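PDB 5E2F: beta-lactamase YbxI from Bacillus subtilis, which probably hydrolyses the amide bond of beta-lactam antibiotics, as a class D serine beta-lactamase related to the penicillin-binding-protein transpeptidases. Local coordinates for residues M40-E45 with Q62-N67; D48-F53 with R68-Q73; T213-T218 with V231-T236. All coordinates share one frame; numbering follows the deposited sequence. Where two conformers were deposited one is given.

Interaction 1: M40-E45 with Q62-N67. With CA (calcium ion), chain C.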
HETATM    1  N   MSE A  40       3.013  20.076  11.662  1.00 15.84           N
HETATM    2  CA  MSE A  40       2.073  20.098  10.551  1.00 15.83           C
HETATM    3  C   MSE A  40       0.632  20.174  11.015  1.00 15.30           C
HETATM    4  O   MSE A  40       0.295  19.848  12.160  1.00 15.34           O
HETATM    5  CB  MSE A  40       2.206  18.788   9.778  1.00 19.86           C
HETATM    6  CG  MSE A  40       3.439  18.665   8.941  1.00 21.99           C
HETATM    7 SE   MSE A  40       3.478  16.831   8.260  0.67 23.22          SE
HETATM    8  CE  MSE A  40       2.121  16.983   6.936  1.00 19.85           C
ATOM      9  N   ASN A  41      -0.234  20.568  10.091  1.00 13.04           N
ATOM     10  CA  ASN A  41      -1.676  20.506  10.284  1.00 12.84           C
ATOM     11  C   ASN A  41      -2.300  20.114   8.952  1.00 12.80           C
ATOM     12  O   ASN A  41      -2.007  20.734   7.924  1.00 13.45           O
ATOM     13  CB  ASN A  41      -2.251  21.846  10.773  1.00 12.95           C
ATOM     14  CG  ASN A  41      -3.705  21.715  11.198  1.00 13.34           C
ATOM     15  OD1 ASN A  41      -4.602  21.639  10.356  1.00 14.03           O
ATOM     16  ND2 ASN A  41      -3.947  21.665  12.508  1.00 14.81           N
ATOM     17  N   VAL A  42      -3.186  19.117   8.975  1.00 12.93           N
ATOM     18  CA  VAL A  42      -3.820  18.633   7.748  1.00 11.99           C
ATOM     19  C   VAL A  42      -5.341  18.620   7.847  1.00 12.54           C
ATOM     20  O   VAL A  42      -6.018  17.987   7.025  1.00 14.36           O
ATOM     21  CB  VAL A  42      -3.287  17.242   7.319  1.00 12.66           C
ATOM     22  CG1 VAL A  42      -1.782  17.281   7.123  1.00 14.41           C
ATOM     23  CG2 VAL A  42      -3.670  16.191   8.344  1.00 13.55           C
ATOM     24  N   ASP A  43      -5.907  19.338   8.821  1.00 12.95           N
ATOM     25  CA  ASP A  43      -7.357  19.310   9.004  1.00 14.08           C
ATOM     26  C   ASP A  43      -8.073  19.651   7.703  1.00 14.09           C
ATOM     27  O   ASP A  43      -9.046  18.987   7.325  1.00 16.08           O
ATOM     28  CB  ASP A  43      -7.797  20.341  10.048  1.00 14.54           C
ATOM     29  CG  ASP A  43      -7.485  19.950  11.468  1.00 15.46           C
ATOM     30  OD1 ASP A  43      -6.751  18.972  11.715  1.00 15.66           O
ATOM     31  OD2 ASP A  43      -7.986  20.679  12.360  1.00 17.00           O
ATOM     32  N   ASP A  44      -7.626  20.713   7.022  1.00 14.10           N
ATOM     33  CA  ASP A  44      -8.370  21.186   5.856  1.00 13.87           C
ATOM     34  C   ASP A  44      -8.368  20.147   4.748  1.00 14.84           C
ATOM     35  O   ASP A  44      -9.332  20.045   3.989  1.00 15.89           O
ATOM     36  CB  ASP A  44      -7.750  22.477   5.331  1.00 16.01           C
ATOM     37  CG  ASP A  44      -8.530  23.072   4.207  1.00 17.60           C
ATOM     38  OD1 ASP A  44      -9.764  23.217   4.366  1.00 18.29           O
ATOM     39  OD2 ASP A  44      -7.904  23.397   3.174  1.00 18.50           O
ATOM     40  N   GLU A  45      -7.295  19.373   4.631  1.00 13.80           N
ATOM     41  CA  GLU A  45      -7.181  18.411   3.544  1.00 14.95           C
ATOM     42  C   GLU A  45      -8.142  17.258   3.735  1.00 15.06           C
ATOM     43  O   GLU A  45      -8.462  16.572   2.757  1.00 16.49           O
ATOM     44  CB  GLU A  45      -5.723  17.950   3.371  1.00 15.23           C
ATOM     45  CG  GLU A  45      -4.810  19.102   2.826  1.00 15.99           C
ATOM     46  CD  GLU A  45      -4.616  20.240   3.796  1.00 16.13           C
ATOM     47  OE1 GLU A  45      -4.108  19.996   4.908  1.00 18.11           O
ATOM     48  OE2 GLU A  45      -4.980  21.396   3.466  1.00 18.40           O
ATOM     49  N   GLN A  62      10.922  11.208  12.906  1.00 19.03           N
ATOM     50  CA  GLN A  62       9.834  11.917  13.554  1.00 20.39           C
ATOM     51  C   GLN A  62       8.553  11.579  12.825  1.00 17.61           C
ATOM     52  O   GLN A  62       8.552  11.474  11.600  1.00 16.21           O
ATOM     53  CB  GLN A  62       9.990  13.424  13.418  1.00 23.84           C
ATOM     54  CG  GLN A  62      10.919  14.071  14.354  1.00 25.82           C
ATOM     55  CD  GLN A  62      10.824  15.548  14.184  1.00 22.98           C
ATOM     56  OE1 GLN A  62      11.473  16.103  13.309  1.00 25.04           O
ATOM     57  NE2 GLN A  62       9.999  16.208  15.018  1.00 24.73           N
ATOM     58  N   THR A  63       7.469  11.452  13.570  1.00 18.06           N
ATOM     59  CA  THR A  63       6.185  11.037  13.005  1.00 17.09           C
ATOM     60  C   THR A  63       5.077  12.011  13.390  1.00 17.01           C
ATOM     61  O   THR A  63       4.886  12.310  14.575  1.00 20.52           O
ATOM     62  CB  THR A  63       5.818   9.644  13.504  1.00 19.56           C
ATOM     63  OG1 THR A  63       6.878   8.750  13.167  1.00 21.00           O
ATOM     64  CG2 THR A  63       4.517   9.177  12.865  1.00 20.57           C
ATOM     65  N   PHE A  64       4.330  12.458  12.392  1.00 14.52           N
ATOM     66  CA  PHE A  64       3.115  13.234  12.565  1.00 14.37           C
ATOM     67  C   PHE A  64       1.906  12.315  12.409  1.00 13.41           C
ATOM     68  O   PHE A  64       1.851  11.512  11.474  1.00 13.73           O
ATOM     69  CB  PHE A  64       3.033  14.343  11.504  1.00 15.24           C
ATOM     70  CG  PHE A  64       1.698  15.040  11.491  1.00 14.06           C
ATOM     71  CD1 PHE A  64       1.361  15.946  12.487  1.00 15.73           C
ATOM     72  CD2 PHE A  64       0.756  14.741  10.511  1.00 15.36           C
ATOM     73  CE1 PHE A  64       0.119  16.566  12.488  1.00 16.38           C
ATOM     74  CE2 PHE A  64      -0.494  15.364  10.510  1.00 16.06           C
ATOM     75  CZ  PHE A  64      -0.814  16.279  11.501  1.00 15.41           C
ATOM     76  N   VAL A  65       0.918  12.453  13.299  1.00 14.08           N
ATOM     77  CA  VAL A  65      -0.334  11.696  13.197  1.00 13.39           C
ATOM     78  C   VAL A  65      -1.523  12.642  13.318  1.00 13.68           C
ATOM     79  O   VAL A  65      -1.612  13.421  14.271  1.00 16.22           O
ATOM     80  CB  VAL A  65      -0.441  10.589  14.264  1.00 14.65           C
ATOM     81  CG1 VAL A  65      -1.776   9.833  14.090  1.00 16.70           C
ATOM     82  CG2 VAL A  65       0.765   9.636  14.167  1.00 15.96           C
ATOM     83  N   TYR A  66      -2.416  12.581  12.335  1.00 13.32           N
ATOM     84  CA  TYR A  66      -3.725  13.218  12.388  1.00 13.68           C
ATOM     85  C   TYR A  66      -4.748  12.131  12.691  1.00 13.10           C
ATOM     86  O   TYR A  66      -4.764  11.103  12.015  1.00 14.34           O
ATOM     87  CB  TYR A  66      -4.032  13.870  11.038  1.00 14.18           C
ATOM     88  CG  TYR A  66      -5.489  14.248  10.842  1.00 14.51           C
ATOM     89  CD1 TYR A  66      -6.337  13.441  10.085  1.00 14.62           C
ATOM     90  CD2 TYR A  66      -6.015  15.399  11.409  1.00 15.66           C
ATOM     91  CE1 TYR A  66      -7.667  13.767   9.897  1.00 16.31           C
ATOM     92  CE2 TYR A  66      -7.337  15.748  11.205  1.00 17.35           C
ATOM     93  CZ  TYR A  66      -8.162  14.921  10.453  1.00 16.11           C
ATOM     94  OH  TYR A  66      -9.504  15.237  10.249  1.00 19.30           O
ATOM     95  N   ASN A  67      -5.573  12.349  13.721  1.00 14.62           N
ATOM     96  CA  ASN A  67      -6.625  11.420  14.145  1.00 15.31           C
ATOM     97  C   ASN A  67      -6.018  10.104  14.646  1.00 14.13           C
ATOM     98  O   ASN A  67      -6.141   9.043  14.040  1.00 14.90           O
ATOM     99  CB  ASN A  67      -7.672  11.200  13.040  1.00 15.89           C
ATOM    100  CG  ASN A  67      -8.918  10.478  13.542  1.00 17.32           C
ATOM    101  OD1 ASN A  67      -8.976  10.024  14.694  1.00 18.28           O
ATOM    102  ND2 ASN A  67      -9.924  10.371  12.680  1.00 16.87           N
TER
HETATM  103 CA    CA C 301      -5.839  22.962   2.016  0.85 16.53          CA
HETATM  104  O   HOH W   1      -4.117  22.470   0.654  1.00 23.54           O
HETATM  105  O   HOH W   2      -6.455  24.646   0.593  1.00 33.56           O
HETATM  106  O   HOH W   3      -7.114  21.328   0.848  1.00 21.91           O
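Met40, here selenomethionine, lies over one face of the Phe64 ring. Its CB sits above the ring centre, 4.0 Å from the centroid and 9° off the normal, a clean CH-pi contact. The chain curls at its last torsion (chi3 75°), and SE meets the same ring obliquely at 4.6 Å from the centroid, a Met-aromatic contact, while Met40 O lies 3.3 Å from Phe64 CE1. Asn41 points away, and its OD1 takes the backbone N of Asp43 at 3.1 Å from above the carbonyl plane: an Asx turn that bends the chain before Asp44. Val42 faces the strand again and fits between two aromatic residues. Its CG2 meets the edge of Phe64 in the ring plane, 3.9 Å from CE2, and also packs 3.6 Å from Tyr66 CB. Asp43 starts out pointing away, but its carboxylate comes back, OD1 lying 3.3 Å from Tyr66 CE2 at the ring edge, where the C-H groups are slightly positive. Asp44 and Glu45 take no part in the contact with the strand; Asp44 OD2 and Glu45 OE2 (2.3 Å from the metal) bind a calcium ion with three waters. Lys264 forms a salt bridge with Glu45 OE1. The turn is thus wedged between strand 62-66, an edge strand of the main sheet, and helix 251-264, whose Ile261 touches Met40, Val42 and Glu45, while Phe53 and Leu55 of strand 51-57 also pack on Met40.

Interaction 2: D48-F53 with R68-Q73. With CA (calcium ion), chain D.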
ATOM      1  N   ASP A  48     -14.703  17.224   4.876  1.00 22.89           N
ATOM      2  CA  ASP A  48     -15.831  16.361   4.545  1.00 24.58           C
ATOM      3  C   ASP A  48     -15.488  14.882   4.589  1.00 22.25           C
ATOM      4  O   ASP A  48     -16.245  14.061   4.060  1.00 24.64           O
ATOM      5  CB  ASP A  48     -16.465  16.710   3.191  1.00 29.63           C
ATOM      6  CG  ASP A  48     -17.067  18.100   3.169  1.00 36.44           C
ATOM      7  OD1 ASP A  48     -17.563  18.547   4.229  1.00 38.87           O
ATOM      8  OD2 ASP A  48     -17.046  18.747   2.096  1.00 39.24           O
ATOM      9  N   THR A  49     -14.371  14.503   5.203  1.00 18.86           N
ATOM     10  CA  THR A  49     -13.969  13.095   5.233  1.00 18.22           C
ATOM     11  C   THR A  49     -13.568  12.712   6.650  1.00 19.50           C
ATOM     12  O   THR A  49     -12.946  13.502   7.367  1.00 25.46           O
ATOM     13  CB  THR A  49     -12.762  12.849   4.277  1.00 20.12           C
ATOM     14  OG1 THR A  49     -13.091  13.295   2.957  1.00 23.42           O
ATOM     15  CG2 THR A  49     -12.389  11.400   4.189  1.00 23.02           C
ATOM     16  N   ASP A  50     -13.911  11.498   7.048  1.00 16.13           N
ATOM     17  CA  ASP A  50     -13.448  10.908   8.306  1.00 15.76           C
ATOM     18  C   ASP A  50     -12.226  10.055   7.964  1.00 15.09           C
ATOM     19  O   ASP A  50     -12.340   9.069   7.235  1.00 17.26           O
ATOM     20  CB  ASP A  50     -14.568  10.047   8.903  1.00 17.82           C
ATOM     21  CG  ASP A  50     -14.269   9.550  10.313  1.00 25.89           C
ATOM     22  OD1 ASP A  50     -13.176   9.075  10.625  1.00 27.73           O
ATOM     23  OD2 ASP A  50     -15.173   9.635  11.169  1.00 35.89           O
ATOM     24  N   GLY A  51     -11.059  10.440   8.465  1.00 14.20           N
ATOM     25  CA  GLY A  51      -9.874   9.696   8.078  1.00 14.62           C
ATOM     26  C   GLY A  51      -8.727   9.952   9.029  1.00 13.37           C
ATOM     27  O   GLY A  51      -8.856  10.674  10.025  1.00 14.49           O
ATOM     28  N   THR A  52      -7.587   9.348   8.691  1.00 12.72           N
ATOM     29  CA  THR A  52      -6.365   9.513   9.465  1.00 12.92           C
ATOM     30  C   THR A  52      -5.192   9.647   8.500  1.00 12.28           C
ATOM     31  O   THR A  52      -5.245   9.187   7.349  1.00 13.18           O
ATOM     32  CB  THR A  52      -6.184   8.353  10.463  1.00 13.58           C
ATOM     33  OG1 THR A  52      -4.968   8.494  11.198  1.00 14.99           O
ATOM     34  CG2 THR A  52      -6.161   7.015   9.722  1.00 15.41           C
ATOM     35  N   PHE A  53      -4.138  10.317   8.952  1.00 12.21           N
ATOM     36  CA  PHE A  53      -2.940  10.499   8.149  1.00 12.44           C
ATOM     37  C   PHE A  53      -1.730  10.368   9.055  1.00 11.68           C
ATOM     38  O   PHE A  53      -1.714  10.910  10.165  1.00 13.40           O
ATOM     39  CB  PHE A  53      -2.944  11.900   7.521  1.00 14.16           C
ATOM     40  CG  PHE A  53      -1.709  12.223   6.710  1.00 12.23           C
ATOM     41  CD1 PHE A  53      -1.483  11.594   5.486  1.00 14.24           C
ATOM     42  CD2 PHE A  53      -0.763  13.134   7.176  1.00 13.50           C
ATOM     43  CE1 PHE A  53      -0.347  11.886   4.718  1.00 14.71           C
ATOM     44  CE2 PHE A  53       0.366  13.431   6.424  1.00 16.16           C
ATOM     45  CZ  PHE A  53       0.570  12.819   5.192  1.00 15.77           C
ATOM     46  N   ARG A  68      -5.376  10.206  15.810  1.00 15.78           N
ATOM     47  CA  ARG A  68      -4.664   9.066  16.369  1.00 17.38           C
ATOM     48  C   ARG A  68      -5.608   7.909  16.695  1.00 17.39           C
ATOM     49  O   ARG A  68      -5.217   6.739  16.582  1.00 16.46           O
ATOM     50  CB  ARG A  68      -3.865   9.519  17.599  1.00 19.18           C
ATOM     51  CG  ARG A  68      -2.952   8.437  18.133  1.00 23.08           C
ATOM     52  CD  ARG A  68      -1.999   9.011  19.169  1.00 26.17           C
ATOM     53  NE  ARG A  68      -1.081  10.011  18.622  1.00 28.89           N
ATOM     54  CZ  ARG A  68       0.097   9.721  18.073  1.00 30.11           C
ATOM     55  NH1 ARG A  68       0.500   8.450  17.982  1.00 30.42           N
ATOM     56  NH2 ARG A  68       0.870  10.697  17.615  1.00 29.94           N
ATOM     57  N   LYS A  69      -6.844   8.207  17.116  1.00 16.52           N
ATOM     58  CA  LYS A  69      -7.775   7.125  17.443  1.00 18.29           C
ATOM     59  C   LYS A  69      -8.025   6.250  16.213  1.00 17.05           C
ATOM     60  O   LYS A  69      -7.936   5.016  16.284  1.00 17.83           O
ATOM     61  CB  LYS A  69      -9.083   7.698  17.993  1.00 22.81           C
ATOM     62  CG  LYS A  69     -10.144   6.647  18.264  1.00 27.82           C
ATOM     63  CD  LYS A  69     -11.486   7.309  18.561  1.00 34.30           C
ATOM     64  CE  LYS A  69     -12.599   6.280  18.737  1.00 39.18           C
ATOM     65  NZ  LYS A  69     -12.364   5.459  19.957  1.00 42.59           N
ATOM     66  N   ARG A  70      -8.295   6.871  15.064  1.00 15.47           N
ATOM     67  CA  ARG A  70      -8.489   6.092  13.841  1.00 14.46           C
ATOM     68  C   ARG A  70      -7.184   5.449  13.376  1.00 13.22           C
ATOM     69  O   ARG A  70      -7.205   4.346  12.803  1.00 14.59           O
ATOM     70  CB  ARG A  70      -9.145   6.941  12.747  1.00 14.75           C
ATOM     71  CG  ARG A  70      -9.537   6.140  11.531  1.00 16.80           C
ATOM     72  CD  ARG A  70     -10.246   6.981  10.470  1.00 17.69           C
ATOM     73  NE  ARG A  70     -10.514   6.085   9.351  1.00 18.38           N
ATOM     74  CZ  ARG A  70     -11.708   5.747   8.881  1.00 17.74           C
ATOM     75  NH1 ARG A  70     -12.817   6.330   9.325  1.00 17.90           N
ATOM     76  NH2 ARG A  70     -11.774   4.822   7.923  1.00 18.53           N
ATOM     77  N   ALA A  71      -6.039   6.102  13.622  1.00 13.27           N
ATOM     78  CA  ALA A  71      -4.749   5.528  13.237  1.00 13.67           C
ATOM     79  C   ALA A  71      -4.502   4.194  13.952  1.00 13.22           C
ATOM     80  O   ALA A  71      -3.762   3.344  13.443  1.00 13.85           O
ATOM     81  CB  ALA A  71      -3.626   6.539  13.521  1.00 14.38           C
ATOM     82  N   ASN A  72      -5.131   3.983  15.107  1.00 14.05           N
ATOM     83  CA  ASN A  72      -4.988   2.758  15.885  1.00 13.90           C
ATOM     84  C   ASN A  72      -6.076   1.729  15.622  1.00 14.66           C
ATOM     85  O   ASN A  72      -6.033   0.649  16.221  1.00 17.16           O
ATOM     86  CB  ASN A  72      -4.911   3.084  17.375  1.00 17.28           C
ATOM     87  CG  ASN A  72      -3.545   3.541  17.752  1.00 22.31           C
ATOM     88  OD1 ASN A  72      -2.586   2.760  17.704  1.00 28.76           O
ATOM     89  ND2 ASN A  72      -3.418   4.811  18.077  1.00 23.28           N
ATOM     90  N   GLN A  73      -7.031   2.012  14.734  0.64 14.02           N
ATOM     91  CA  GLN A  73      -8.140   1.094  14.457  0.64 13.38           C
ATOM     92  C   GLN A  73      -7.795   0.145  13.311  0.64 12.70           C
ATOM     93  O   GLN A  73      -7.598   0.583  12.170  0.64 12.73           O
ATOM     94  CB  GLN A  73      -9.391   1.896  14.124  0.64 15.73           C
ATOM     95  CG  GLN A  73      -9.939   2.560  15.360  0.64 17.80           C
ATOM     96  CD  GLN A  73     -11.094   3.496  15.097  0.64 24.16           C
ATOM     97  OE1 GLN A  73     -11.375   3.877  13.957  0.64 23.97           O
ATOM     98  NE2 GLN A  73     -11.773   3.886  16.166  0.64 27.55           N
TER
HETATM   99 CA    CA D 302     -17.865  12.392   3.645  0.64 32.81          CA
HETATM  100  O   HOH W   4     -17.299  13.148   1.460  1.00 44.07           O
HETATM  101  O   HOH W   5     -16.111  10.924   3.150  1.00 36.02           O
HETATM  102  O   HOH W   6     -17.278  11.484   5.952  1.00 36.84           O
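Arg70 runs along the start of strand 51-57, reaching back from the short helix 68-71 that directly follows the beta hairpin of strands 51-57 and 62-66. With CG anti to the backbone N (chi1 -172°) and the chain extended on to NE, the aliphatic part passes first Thr52, with Arg70 CG 3.9 Å from Thr52 CG2, then Gly51, whose C is 3.6 Å from Arg70 CD. At the end of the chain Arg70 NH1 gives a hydrogen bond of 3.1 Å to Asp50 OD1, part of a salt bridge. It is rather bent, at 148°, and meets the carboxylate from above its plane, the two flat groups being turned 60° apart. Asp50 O lies over one face of the guanidinium, toward its rim, without a hydrogen bond. NE is held separately by Asn246 OD1 of strand 239-247, so Asp50 and Asn246 help to fix the rotation of the guanidinium. Two residues before Asp50, the carbonyl O of Asp48 binds a second calcium ion, with three waters. Ala71 follows on the helix, and its CB lies 3.3 Å from Thr52 OG1. That hydroxyl finds its polar partners in Tyr66 O and Asn67 O, where the hairpin hands over to the helix. At the helix end Asn72 ND2 reaches Arg68 O in a weak bond, and Gln73 N donates to Arg70 O, at 3.0 Å.

Interaction 3: T213-T218 with V231-T236. With EDO (1,2-ethanediol), chain E.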
ATOM      1  N   THR A 213      10.183  11.497  -6.077  1.00 15.68           N
ATOM      2  CA  THR A 213       9.535  10.291  -6.591  1.00 14.96           C
ATOM      3  C   THR A 213       8.479   9.888  -5.575  1.00 14.24           C
ATOM      4  O   THR A 213       8.782   9.753  -4.378  1.00 15.22           O
ATOM      5  CB  THR A 213      10.516   9.127  -6.784  1.00 16.06           C
ATOM      6  OG1 THR A 213      11.502   9.512  -7.747  1.00 19.65           O
ATOM      7  CG2 THR A 213       9.791   7.864  -7.300  1.00 16.51           C
ATOM      8  N   LEU A 214       7.238   9.773  -6.038  1.00 13.71           N
ATOM      9  CA  LEU A 214       6.121   9.341  -5.205  1.00 13.47           C
ATOM     10  C   LEU A 214       5.885   7.855  -5.425  1.00 13.22           C
ATOM     11  O   LEU A 214       5.671   7.419  -6.565  1.00 13.86           O
ATOM     12  CB  LEU A 214       4.864  10.111  -5.609  1.00 14.20           C
ATOM     13  CG  LEU A 214       3.582   9.741  -4.832  1.00 14.17           C
ATOM     14  CD1 LEU A 214       3.687  10.038  -3.333  1.00 15.50           C
ATOM     15  CD2 LEU A 214       2.351  10.435  -5.436  1.00 14.93           C
ATOM     16  N   TYR A 215       5.913   7.090  -4.344  1.00 12.85           N
ATOM     17  CA  TYR A 215       5.604   5.662  -4.349  1.00 13.08           C
ATOM     18  C   TYR A 215       4.317   5.453  -3.569  1.00 12.78           C
ATOM     19  O   TYR A 215       4.139   6.036  -2.497  1.00 14.15           O
ATOM     20  CB  TYR A 215       6.682   4.885  -3.575  1.00 12.63           C
ATOM     21  CG  TYR A 215       8.095   4.972  -4.108  1.00 12.82           C
ATOM     22  CD1 TYR A 215       8.903   6.079  -3.842  1.00 13.78           C
ATOM     23  CD2 TYR A 215       8.647   3.910  -4.825  1.00 12.92           C
ATOM     24  CE1 TYR A 215      10.204   6.134  -4.309  1.00 14.74           C
ATOM     25  CE2 TYR A 215       9.932   3.946  -5.283  1.00 15.35           C
ATOM     26  CZ  TYR A 215      10.709   5.063  -5.025  1.00 14.24           C
ATOM     27  OH  TYR A 215      12.003   5.097  -5.508  1.00 17.62           O
ATOM     28  N   GLY A 216       3.419   4.616  -4.065  1.00 12.81           N
ATOM     29  CA  GLY A 216       2.237   4.383  -3.255  1.00 12.37           C
ATOM     30  C   GLY A 216       1.367   3.298  -3.824  1.00 11.62           C
ATOM     31  O   GLY A 216       1.479   2.946  -5.003  1.00 14.53           O
ATOM     32  N   LYS A 217       0.462   2.810  -2.980  1.00 11.29           N
ATOM     33  CA  LYS A 217      -0.538   1.819  -3.363  1.00 10.66           C
ATOM     34  C   LYS A 217      -1.880   2.247  -2.788  1.00 10.46           C
ATOM     35  O   LYS A 217      -1.994   2.478  -1.578  1.00 11.57           O
ATOM     36  CB  LYS A 217      -0.154   0.432  -2.826  1.00 11.06           C
ATOM     37  CG  LYS A 217      -1.137  -0.663  -3.221  1.00 11.89           C
ATOM     38  CD  LYS A 217      -0.981  -1.045  -4.699  1.00 13.47           C
ATOM     39  CE  LYS A 217      -2.235  -1.683  -5.288  1.00 12.70           C
ATOM     40  NZ  LYS A 217      -3.323  -0.679  -5.517  1.00 14.07           N
ATOM     41  N   THR A 218      -2.906   2.324  -3.643  1.00 10.97           N
ATOM     42  CA  THR A 218      -4.269   2.554  -3.185  1.00 11.29           C
ATOM     43  C   THR A 218      -4.913   1.244  -2.718  1.00 11.11           C
ATOM     44  O   THR A 218      -4.541   0.146  -3.131  1.00 11.49           O
ATOM     45  CB  THR A 218      -5.120   3.125  -4.324  1.00 12.38           C
ATOM     46  OG1 THR A 218      -5.021   2.241  -5.440  1.00 14.12           O
ATOM     47  CG2 THR A 218      -4.682   4.539  -4.724  1.00 14.43           C
ATOM     48  N   VAL A 231      -1.032   4.342   0.668  1.00 11.38           N
ATOM     49  CA  VAL A 231       0.102   4.122   1.569  1.00 10.69           C
ATOM     50  C   VAL A 231       1.363   4.082   0.733  1.00 10.39           C
ATOM     51  O   VAL A 231       1.354   3.601  -0.397  1.00 12.10           O
ATOM     52  CB  VAL A 231      -0.079   2.826   2.403  1.00 11.53           C
ATOM     53  CG1 VAL A 231      -1.417   2.851   3.136  1.00 13.30           C
ATOM     54  CG2 VAL A 231       0.028   1.562   1.563  1.00 12.55           C
ATOM     55  N   GLY A 232       2.465   4.572   1.279  1.00 11.24           N
ATOM     56  CA  GLY A 232       3.668   4.565   0.462  1.00 13.02           C
ATOM     57  C   GLY A 232       4.754   5.458   1.028  1.00 11.78           C
ATOM     58  O   GLY A 232       4.886   5.613   2.259  1.00 12.71           O
ATOM     59  N   PHE A 233       5.535   6.030   0.107  1.00 12.80           N
ATOM     60  CA  PHE A 233       6.704   6.808   0.476  1.00 14.45           C
ATOM     61  C   PHE A 233       6.892   7.910  -0.539  1.00 13.91           C
ATOM     62  O   PHE A 233       6.520   7.775  -1.704  1.00 18.61           O
ATOM     63  CB  PHE A 233       8.044   6.051   0.257  1.00 21.74           C
ATOM     64  CG  PHE A 233       8.013   4.597   0.563  1.00 17.96           C
ATOM     65  CD1 PHE A 233       7.903   4.199   1.853  1.00 23.63           C
ATOM     66  CD2 PHE A 233       8.084   3.625  -0.438  1.00 23.24           C
ATOM     67  CE1 PHE A 233       7.850   2.916   2.190  1.00 24.45           C
ATOM     68  CE2 PHE A 233       8.020   2.254  -0.083  1.00 20.91           C
ATOM     69  CZ  PHE A 233       7.882   1.937   1.242  1.00 19.64           C
ATOM     70  N   ILE A 234       7.516   8.986  -0.113  1.00 13.09           N
ATOM     71  CA  ILE A 234       7.965   9.992  -1.053  1.00 14.96           C
ATOM     72  C   ILE A 234       9.440  10.243  -0.801  1.00 15.50           C
ATOM     73  O   ILE A 234       9.854  10.445   0.352  1.00 15.90           O
ATOM     74  CB  ILE A 234       7.127  11.277  -1.008  1.00 15.12           C
ATOM     75  CG1 ILE A 234       7.689  12.270  -2.026  1.00 18.39           C
ATOM     76  CG2 ILE A 234       7.044  11.858   0.410  1.00 15.43           C
ATOM     77  CD1 ILE A 234       6.714  13.250  -2.520  1.00 19.34           C
ATOM     78  N   LYS A 235      10.230  10.185  -1.861  1.00 16.59           N
ATOM     79  CA  LYS A 235      11.653  10.451  -1.787  1.00 18.30           C
ATOM     80  C   LYS A 235      11.901  11.818  -2.399  1.00 19.05           C
ATOM     81  O   LYS A 235      11.451  12.083  -3.518  1.00 21.23           O
ATOM     82  CB  LYS A 235      12.420   9.389  -2.568  1.00 22.21           C
ATOM     83  CG  LYS A 235      13.915   9.614  -2.624  1.00 28.08           C
ATOM     84  CD  LYS A 235      14.576   8.486  -3.428  1.00 33.48           C
ATOM     85  CE  LYS A 235      16.077   8.699  -3.595  1.00 40.48           C
ATOM     86  NZ  LYS A 235      16.808   8.646  -2.297  1.00 44.78           N
ATOM     87  N   THR A 236      12.596  12.679  -1.662  1.00 20.75           N
ATOM     88  CA  THR A 236      13.003  13.983  -2.143  1.00 25.71           C
ATOM     89  C   THR A 236      14.521  14.050  -2.085  1.00 31.60           C
ATOM     90  O   THR A 236      15.189  13.124  -1.612  1.00 32.82           O
ATOM     91  CB  THR A 236      12.444  15.100  -1.253  1.00 26.00           C
ATOM     92  OG1 THR A 236      13.125  15.067   0.007  1.00 27.69           O
ATOM     93  CG2 THR A 236      10.933  14.955  -1.046  1.00 25.99           C
TER
HETATM   94  C1  EDO E 303      -7.723   0.095  -5.322  1.00 23.42           C
HETATM   95  O1  EDO E 303      -8.030   1.382  -4.817  1.00 24.82           O
HETATM   96  C2  EDO E 303      -8.897  -0.537  -6.066  1.00 29.31           C
HETATM   97  O2  EDO E 303      -9.187   0.161  -7.281  1.00 36.14           O
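Phe233 turns its ring edge toward the face of Tyr215 in an offset edge-to-face pair, centroids 5.9 Å apart and planes at 67°. The near edge is Phe233 CD2, 3.7 Å from Tyr215 CB, and Tyr215 CG lies in the plane of the Phe233 ring. Tyr215 CG stands beside its own backbone N, anti to the carbonyl carbon (chi1 -61°), and this lays the phenol ring along the neighbouring strand, with the Phe233 carbonyl O in plane at its edge and Lys235 CB at the edge as well. Beneath the rings the two residues form a hydrogen-bonded pair: Tyr215 N reaches Phe233 O at 2.8 Å almost along the C=O axis, whereas Phe233 N approaches Tyr215 O at 3.0 Å from above the carbonyl plane. Leu182, Leu185 and Ala186 of helix 175-186 pack on Phe233. This is the antiparallel hairpin 212-220/228-236 in the sheet of the penicillin-binding-protein fold, and Lys217 and Thr218 open its KTG motif, a hallmark of serine beta-lactamases. Gly216 and Gly232 face each other in a non-hydrogen-bonded pair, and without side chains their CA atoms close to 4.0 Å. Each CA also makes a CA-H...O contact with the other strand: Gly216 CA to Val231 O, and Gly232 CA to Tyr215 O at 3.3 Å. On the face away from Tyr215 and Phe233, Leu214 CD1 meets Ile234 CB loosely. Lys217 NZ donates to Thr218 O at 2.8 Å and also bonds to Ser127 OG. Thr218 OG1 and the O1 of an ethanediol, probably from the crystallisation liquor, are 3.2 Å apart in a weak hydrogen bond; the diol also bonds to Thr220 OG1.

Overall arrangement
From the N terminus, the turn at 40-45 comes first and meets 62-67, closing a loop that holds all of strand 51-57. Residues 48-53 lie inside that loop but find their partner beyond it, at 68-73, so interactions 1 and 2 cross; strand 62-66, which runs beside strand 51-57 and leads into helix 68-71, makes them touching neighbours. Interaction 3 follows much later and closes only the short hairpin between strands 212-220 and 228-236. It stands apart, its centre about 17 Å from that of interaction 1 and about 19 Å from that of interaction 2. Strand 239-247 lies between the two hairpins and joins them into one sheet, which all three contacts reach.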